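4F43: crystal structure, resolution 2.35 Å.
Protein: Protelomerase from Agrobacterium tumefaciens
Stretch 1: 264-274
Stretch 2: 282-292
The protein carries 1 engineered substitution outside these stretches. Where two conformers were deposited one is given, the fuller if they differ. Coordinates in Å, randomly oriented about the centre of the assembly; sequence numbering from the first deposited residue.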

# COMPACT_ATOMS: atom_id res chain seq x y z
N LEU A 264 -4.83 10.83 0.09
CA LEU A 264 -6.21 10.81 0.58
C LEU A 264 -6.32 10.05 1.89
O LEU A 264 -7.22 10.30 2.69
N ARG A 265 -5.41 9.11 2.10
CA ARG A 265 -5.37 8.32 3.33
C ARG A 265 -4.83 9.18 4.48
O ARG A 265 -5.35 9.16 5.59
N HIS A 266 -3.77 9.93 4.18
CA HIS A 266 -3.21 10.88 5.13
C HIS A 266 -4.25 11.92 5.53
O HIS A 266 -4.48 12.17 6.72
N LEU A 267 -4.89 12.52 4.52
CA LEU A 267 -5.92 13.52 4.75
C LEU A 267 -7.09 12.93 5.53
O LEU A 267 -7.68 13.59 6.38
N TYR A 268 -7.42 11.67 5.23
CA TYR A 268 -8.45 10.95 5.97
C TYR A 268 -8.09 10.87 7.45
O TYR A 268 -8.92 11.16 8.32
N ALA A 269 -6.84 10.49 7.72
CA ALA A 269 -6.34 10.43 9.09
C ALA A 269 -6.46 11.78 9.80
O ALA A 269 -7.06 11.87 10.88
N GLU A 270 -5.89 12.81 9.18
CA GLU A 270 -5.88 14.15 9.76
C GLU A 270 -7.28 14.67 10.06
O GLU A 270 -7.55 15.16 11.16
N VAL A 271 -8.18 14.55 9.08
CA VAL A 271 -9.54 15.05 9.21
C VAL A 271 -10.35 14.27 10.25
O VAL A 271 -11.01 14.87 11.10
N ALA A 272 -10.30 12.94 10.17
CA ALA A 272 -11.06 12.13 11.11
C ALA A 272 -10.54 12.27 12.54
O ALA A 272 -11.30 12.12 13.50
N TYR A 273 -9.25 12.56 12.68
CA TYR A 273 -8.73 12.92 14.00
C TYR A 273 -9.27 14.28 14.41
O TYR A 273 -9.61 14.49 15.57
N HIS A 274 -9.35 15.19 13.45
CA HIS A 274 -9.81 16.55 13.71
C HIS A 274 -11.28 16.58 14.13
O HIS A 274 -11.72 17.50 14.82
N THR A 282 -4.09 9.90 22.25
CA THR A 282 -3.13 10.71 21.52
C THR A 282 -3.35 10.55 20.02
O THR A 282 -4.14 9.72 19.58
N LYS A 283 -2.64 11.36 19.24
CA LYS A 283 -2.77 11.33 17.78
C LYS A 283 -2.26 10.01 17.22
O LYS A 283 -2.90 9.41 16.36
N ASN A 284 -1.12 9.56 17.72
CA ASN A 284 -0.53 8.30 17.28
C ASN A 284 -1.45 7.11 17.56
O ASN A 284 -1.57 6.21 16.73
N SER A 285 -2.10 7.14 18.71
CA SER A 285 -2.99 6.06 19.11
C SER A 285 -4.22 5.98 18.21
O SER A 285 -4.60 4.90 17.76
N TYR A 286 -4.83 7.13 17.96
CA TYR A 286 -6.02 7.20 17.12
C TYR A 286 -5.67 6.80 15.69
O TYR A 286 -6.42 6.07 15.04
N PHE A 287 -4.53 7.28 15.21
CA PHE A 287 -4.03 6.91 13.89
C PHE A 287 -3.86 5.40 13.78
O PHE A 287 -4.35 4.79 12.83
N ALA A 288 -3.18 4.82 14.75
CA ALA A 288 -2.96 3.38 14.77
C ALA A 288 -4.27 2.61 14.84
O ALA A 288 -4.39 1.52 14.28
N ALA A 289 -5.26 3.18 15.52
CA ALA A 289 -6.55 2.53 15.69
C ALA A 289 -7.36 2.52 14.40
O ALA A 289 -7.90 1.48 14.01
N ILE A 290 -7.44 3.67 13.74
CA ILE A 290 -8.27 3.81 12.55
C ILE A 290 -7.59 3.27 11.29
O ILE A 290 -8.27 2.89 10.33
N LEU A 291 -6.27 3.24 11.29
CA LEU A 291 -5.52 2.75 10.13
C LEU A 291 -5.25 1.25 10.22
O LEU A 291 -4.84 0.62 9.25
N GLY A 292 -5.48 0.68 11.40
CA GLY A 292 -5.30 -0.75 11.61
C GLY A 292 -3.85 -1.17 11.51
O GLY A 292 -3.40 -1.63 10.46

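The two helices cross at 121°, axes 10.3 Å apart at closest approach. Ala269, a small residue, points toward the second stretch, and its CB lies over the face of the Phe287 ring (chi1 -88°, m), 3.6 Å from CE2. Ile290 (p, t) also points in, CD1 4.4 Å from Ala269 CA.

Polar groups meet through long side chains. Lys283 begins sideways; chi1, off-well at -137°, places CG over one face of the Tyr273 ring (t), 3.5 Å from CZ, and the rest of the chain carries NZ on to Glu270. Its NZ forms a salt bridge with Glu270 OE1 at 3.3 Å, a weak hydrogen bond. Water 1 gives the amine a second partner: it accepts from Lys283 NZ at 3.3 Å and donates to Glu270 O at 2.6 Å, so the lysine meets the carboxylate directly and the backbone carbonyl of the same glutamate through the water.

Tyr286 (t) points toward the first helix, its CD2 3.8 Å from Tyr273 CD1 at that ring's edge; its OH sits 3.4 Å from Ala272 O.

At the other end, Arg265 (t, t, t) reaches across: NH2 donates a weak hydrogen bond to Leu291 O at 3.3 Å, NH1 is satisfied elsewhere in the structure, and Leu291 CD2 (m, t) covers one guanidinium face, 3.7 Å from Arg265 CZ. Thr282 OG1 caps the second helix, accepting weakly from Ser285 N at 3.4 Å.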

# COMPACT_ATOMS: atom_id res chain seq x y z
CB LEU A 264 -7.13 10.20 -0.47
CG LEU A 264 -7.18 10.90 -1.83
CD1 LEU A 264 -8.06 10.13 -2.80
CD2 LEU A 264 -7.68 12.33 -1.68
CB ARG A 265 -4.51 7.07 3.13
CG ARG A 265 -4.61 6.04 4.23
CD ARG A 265 -4.20 4.67 3.71
NE ARG A 265 -3.86 3.73 4.78
CZ ARG A 265 -4.74 2.94 5.39
NH1 ARG A 265 -6.02 2.96 5.04
NH2 ARG A 265 -4.33 2.11 6.35
CB HIS A 266 -2.00 11.60 4.51
CG HIS A 266 -0.82 10.70 4.27
ND1 HIS A 266 0.43 11.19 3.95
CD2 HIS A 266 -0.70 9.35 4.30
CE1 HIS A 266 1.27 10.18 3.80
NE2 HIS A 266 0.61 9.06 4.01
CB LEU A 267 -6.41 14.10 3.43
CG LEU A 267 -7.42 15.24 3.52
CD1 LEU A 267 -6.85 16.40 4.32
CD2 LEU A 267 -7.85 15.70 2.13
CB TYR A 268 -8.62 9.55 5.38
CG TYR A 268 -9.40 8.59 6.24
CD1 TYR A 268 -10.78 8.73 6.40
CD2 TYR A 268 -8.78 7.53 6.89
CE1 TYR A 268 -11.50 7.85 7.19
CE2 TYR A 268 -9.49 6.65 7.67
CZ TYR A 268 -10.85 6.82 7.82
OH TYR A 268 -11.55 5.94 8.60
CB ALA A 269 -4.89 9.95 9.10
CB GLU A 270 -5.16 15.12 8.81
CG GLU A 270 -4.73 16.42 9.45
CD GLU A 270 -3.42 16.28 10.22
OE1 GLU A 270 -2.88 15.16 10.27
OE2 GLU A 270 -2.94 17.30 10.76
CB VAL A 271 -10.28 15.06 7.86
CG1 VAL A 271 -11.75 15.39 8.06
CG2 VAL A 271 -9.63 16.05 6.91
CB ALA A 272 -11.08 10.68 10.68
CB TYR A 273 -7.20 12.95 14.00
CG TYR A 273 -6.63 13.47 15.31
CD1 TYR A 273 -6.48 12.63 16.40
CD2 TYR A 273 -6.25 14.80 15.44
CE1 TYR A 273 -5.97 13.10 17.60
CE2 TYR A 273 -5.74 15.28 16.63
CZ TYR A 273 -5.60 14.43 17.70
OH TYR A 273 -5.09 14.91 18.89
CB HIS A 274 -9.61 17.42 12.47
CG HIS A 274 -9.90 18.87 12.70
ND1 HIS A 274 -11.18 19.40 12.63
CD2 HIS A 274 -9.09 19.91 12.99
CE1 HIS A 274 -11.13 20.69 12.87
NE2 HIS A 274 -9.87 21.03 13.09
CB THR A 282 -1.68 10.33 21.86
OG1 THR A 282 -1.43 8.98 21.45
CG2 THR A 282 -1.43 10.46 23.35
CB LYS A 283 -2.00 12.50 17.16
CG LYS A 283 -2.73 13.22 16.05
CD LYS A 283 -1.94 14.41 15.55
CE LYS A 283 -2.78 15.32 14.67
NZ LYS A 283 -3.29 14.60 13.47
CB ASN A 284 0.83 8.08 17.97
CG ASN A 284 1.79 9.23 17.75
OD1 ASN A 284 1.94 10.10 18.61
ND2 ASN A 284 2.45 9.24 16.60
CB SER A 285 -3.41 6.21 20.58
OG SER A 285 -4.11 5.07 21.03
CB TYR A 286 -6.62 8.60 17.15
CG TYR A 286 -7.98 8.69 16.49
CD1 TYR A 286 -9.09 8.08 17.07
CD2 TYR A 286 -8.15 9.38 15.30
CE1 TYR A 286 -10.33 8.16 16.47
CE2 TYR A 286 -9.39 9.46 14.70
CZ TYR A 286 -10.48 8.85 15.29
OH TYR A 286 -11.71 8.92 14.69
CB PHE A 287 -2.71 7.62 13.60
CG PHE A 287 -2.87 8.97 12.98
CD1 PHE A 287 -3.81 9.87 13.46
CD2 PHE A 287 -2.07 9.36 11.92
CE1 PHE A 287 -3.96 11.12 12.89
CE2 PHE A 287 -2.21 10.61 11.35
CZ PHE A 287 -3.15 11.49 11.83
CB ALA A 288 -2.06 3.00 15.94
CB ALA A 289 -7.34 3.21 16.80
CB ILE A 290 -8.69 5.27 12.33
CG1 ILE A 290 -7.45 6.14 12.07
CG2 ILE A 290 -9.48 5.78 13.53
CD1 ILE A 290 -7.68 7.62 12.25
CB LEU A 291 -4.21 3.52 9.96
CG LEU A 291 -4.33 5.01 9.64
CD1 LEU A 291 -2.95 5.66 9.60
CD2 LEU A 291 -5.06 5.22 8.33
O HOH W 1 -5.86 16.46 12.68